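Local atomic coordinates of fucolectin-related protein (Streptococcus pneumoniae, PDB entry 2WMF), a protein that probably cleaves host blood group carbohydrate antigens, acting as a family 98 glycoside hydrolase through its catalytic module. Residues E64-D69 and P307-G312. Numbering follows the deposited sequence.
Sequences EAIPED and PAFTKG
Phe309 reaches across from the first turn of helix 307-322 and touches Ala65 and Ile66 in the loop that follows helix 59-64. At the start of the helix Pro307 packs on Tyr484 and Tyr519, and Phe309 N is hydrogen-bonded to Thr306 OG1, a bond that ties the first turn to the residue before it. The ring of Phe309 stands out from the helix because CG is anti to the backbone N, chi1 -172°. Its far end carries the contact. Phe309 CE2 lies 3.6 Å from Ala65 O, which sits at the ring edge and in the ring plane. This approach is probably mildly favourable, since the hydrogens at the ring rim carry a slight positive charge. Next to it, Phe309 CZ meets Ile66 CD1 at 3.7 Å in an apolar contact. The two side chains cross at about a right angle. The CB of Ile66 points away from the helix, but chi2 of -55° turns CD1 back toward the ring.

Eight parallel strands, from 39-45 to 289-293, close into a (beta/alpha)8 barrel. The loop at 64-69 leads from helix 59-64 into the second strand, 74-79, and helix 307-322 comes after the eighth, 289-293. The contact thus joins the loop after the first beta-alpha unit to a helix that comes later in the chain than the last barrel strand. Ser42 on the first strand touches both Ile66 and Phe309, while Phe299 meets the Phe309 ring edge-to-face. Lys311 N closes the turn on Pro307 O at 2.8 Å, and a wider pi-type turn spans 309-312. Further along this helix, Arg318 forms a salt bridge with Asp69.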
ATOM      1  N   GLU A  64       1.510  14.828 -16.122  1.00 12.36           N
ATOM      2  CA  GLU A  64       0.727  14.332 -17.277  1.00 13.82           C
ATOM      3  C   GLU A  64       0.278  12.880 -17.120  1.00 13.18           C
ATOM      4  O   GLU A  64      -0.789  12.507 -17.608  1.00 13.78           O
ATOM      5  CB  GLU A  64       1.479  14.532 -18.595  1.00 13.90           C
ATOM      6  CG  GLU A  64       1.541  16.020 -18.959  1.00 18.22           C
ATOM      7  CD  GLU A  64       2.396  16.340 -20.161  1.00 20.00           C
ATOM      8  OE1 GLU A  64       3.112  15.425 -20.653  1.00 24.29           O
ATOM      9  OE2 GLU A  64       2.367  17.528 -20.608  1.00 25.52           O
ATOM     10  N   ALA A  65       1.066  12.091 -16.403  1.00 13.17           N
ATOM     11  CA  ALA A  65       0.769  10.673 -16.197  1.00 12.24           C
ATOM     12  C   ALA A  65      -0.421  10.422 -15.263  1.00 12.12           C
ATOM     13  O   ALA A  65      -0.996   9.335 -15.238  1.00 11.93           O
ATOM     14  CB  ALA A  65       2.028   9.951 -15.634  1.00 12.72           C
ATOM     15  N   ILE A  66      -0.767  11.433 -14.457  1.00 10.96           N
ATOM     16  CA  ILE A  66      -1.799  11.286 -13.425  1.00 11.47           C
ATOM     17  C   ILE A  66      -3.150  11.600 -14.080  1.00 12.44           C
ATOM     18  O   ILE A  66      -3.356  12.757 -14.595  1.00 12.33           O
ATOM     19  CB  ILE A  66      -1.585  12.219 -12.229  1.00 10.96           C
ATOM     20  CG1 ILE A  66      -0.164  12.115 -11.639  1.00 11.11           C
ATOM     21  CG2 ILE A  66      -2.685  11.990 -11.191  1.00 10.93           C
ATOM     22  CD1 ILE A  66       0.318  10.715 -11.219  1.00 10.77           C
ATOM     23  N   PRO A  67      -4.058  10.603 -14.124  1.00 11.79           N
ATOM     24  CA  PRO A  67      -5.344  10.889 -14.764  1.00 13.26           C
ATOM     25  C   PRO A  67      -6.077  12.060 -14.131  1.00 14.26           C
ATOM     26  O   PRO A  67      -5.917  12.339 -12.944  1.00 13.58           O
ATOM     27  CB  PRO A  67      -6.129   9.600 -14.580  1.00 13.73           C
ATOM     28  CG  PRO A  67      -5.112   8.554 -14.373  1.00 12.91           C
ATOM     29  CD  PRO A  67      -3.954   9.197 -13.683  1.00 12.32           C
ATOM     30  N   GLU A  68      -6.901  12.733 -14.932  1.00 15.23           N
ATOM     31  CA  GLU A  68      -7.548  13.947 -14.447  1.00 16.02           C
ATOM     32  C   GLU A  68      -8.433  13.728 -13.222  1.00 15.10           C
ATOM     33  O   GLU A  68      -8.475  14.582 -12.346  1.00 15.33           O
ATOM     34  CB  GLU A  68      -8.350  14.585 -15.560  1.00 17.89           C
ATOM     35  CG  GLU A  68      -7.498  15.327 -16.570  1.00 21.77           C
ATOM     36  CD  GLU A  68      -6.462  16.308 -15.994  1.00 24.13           C
ATOM     37  OE1 GLU A  68      -6.837  17.272 -15.247  1.00 28.11           O
ATOM     38  OE2 GLU A  68      -5.278  16.123 -16.350  1.00 22.40           O
ATOM     39  N   ASP A  69      -9.128  12.591 -13.157  1.00 14.75           N
ATOM     40  CA  ASP A  69      -9.975  12.279 -11.986  1.00 14.61           C
ATOM     41  C   ASP A  69      -9.175  11.961 -10.730  1.00 13.43           C
ATOM     42  O   ASP A  69      -9.708  12.035  -9.621  1.00 13.50           O
ATOM     43  CB  ASP A  69     -10.935  11.136 -12.284  1.00 15.29           C
ATOM     44  CG  ASP A  69     -10.233   9.852 -12.651  1.00 17.24           C
ATOM     45  OD1 ASP A  69      -9.374   9.879 -13.563  1.00 18.35           O
ATOM     46  OD2 ASP A  69     -10.544   8.808 -12.038  1.00 21.06           O
ATOM     47  N   PRO A 307       2.355  -0.341 -17.231  1.00  8.90           N
ATOM     48  CA  PRO A 307       1.130  -1.088 -16.927  1.00  9.22           C
ATOM     49  C   PRO A 307       0.882  -1.311 -15.436  1.00  8.50           C
ATOM     50  O   PRO A 307      -0.276  -1.289 -14.988  1.00  8.23           O
ATOM     51  CB  PRO A 307       1.324  -2.403 -17.687  1.00 10.16           C
ATOM     52  CG  PRO A 307       2.194  -1.983 -18.860  1.00  9.71           C
ATOM     53  CD  PRO A 307       3.170  -1.010 -18.267  1.00  9.10           C
ATOM     54  N   ALA A 308       1.947  -1.464 -14.654  1.00  8.36           N
ATOM     55  CA  ALA A 308       1.804  -1.634 -13.172  1.00  8.34           C
ATOM     56  C   ALA A 308       1.113  -0.389 -12.618  1.00  8.28           C
ATOM     57  O   ALA A 308       0.184  -0.475 -11.760  1.00  7.94           O
ATOM     58  CB  ALA A 308       3.192  -1.889 -12.482  1.00  9.19           C
ATOM     59  N   PHE A 309       1.476   0.767 -13.193  1.00  8.50           N
ATOM     60  CA  PHE A 309       0.824   2.034 -12.795  1.00  8.35           C
ATOM     61  C   PHE A 309      -0.616   2.108 -13.317  1.00  8.77           C
ATOM     62  O   PHE A 309      -1.574   2.260 -12.530  1.00  9.38           O
ATOM     63  CB  PHE A 309       1.633   3.261 -13.234  1.00  9.27           C
ATOM     64  CG  PHE A 309       1.114   4.571 -12.678  1.00  8.54           C
ATOM     65  CD1 PHE A 309       1.130   4.801 -11.304  1.00  7.56           C
ATOM     66  CD2 PHE A 309       0.572   5.560 -13.521  1.00  9.81           C
ATOM     67  CE1 PHE A 309       0.665   6.016 -10.749  1.00  9.91           C
ATOM     68  CE2 PHE A 309       0.077   6.778 -12.974  1.00 10.31           C
ATOM     69  CZ  PHE A 309       0.154   6.993 -11.591  1.00 11.25           C
ATOM     70  N   THR A 310      -0.773   2.031 -14.625  1.00  8.33           N
ATOM     71  CA  THR A 310      -2.086   2.261 -15.275  1.00  9.87           C
ATOM     72  C   THR A 310      -3.180   1.213 -15.054  1.00  9.36           C
ATOM     73  O   THR A 310      -4.385   1.555 -14.986  1.00  9.90           O
ATOM     74  CB  THR A 310      -1.921   2.537 -16.783  1.00 11.02           C
ATOM     75  OG1 THR A 310      -1.551   1.321 -17.444  1.00 12.16           O
ATOM     76  CG2 THR A 310      -0.917   3.671 -17.029  1.00 10.29           C
ATOM     77  N   LYS A 311      -2.756  -0.044 -14.903  1.00  9.81           N
ATOM     78  CA  LYS A 311      -3.613  -1.171 -14.784  1.00 10.14           C
ATOM     79  C   LYS A 311      -3.496  -1.921 -13.455  1.00  8.98           C
ATOM     80  O   LYS A 311      -4.207  -2.915 -13.264  1.00  9.72           O
ATOM     81  CB  LYS A 311      -3.401  -2.127 -15.979  1.00 10.77           C
ATOM     82  CG  LYS A 311      -4.046  -1.587 -17.260  1.00 13.21           C
ATOM     83  CD  LYS A 311      -4.062  -2.645 -18.403  1.00 13.89           C
ATOM     84  CE  LYS A 311      -5.066  -2.366 -19.566  1.00 15.23           C
ATOM     85  NZ  LYS A 311      -5.204  -3.493 -20.610  1.00 15.26           N
ATOM     86  N   GLY A 312      -2.603  -1.466 -12.559  1.00  8.34           N
ATOM     87  CA  GLY A 312      -2.457  -2.055 -11.230  1.00  9.30           C
ATOM     88  C   GLY A 312      -2.784  -1.031 -10.144  1.00  8.97           C
ATOM     89  O   GLY A 312      -3.791  -1.156  -9.446  1.00  8.54           O
TER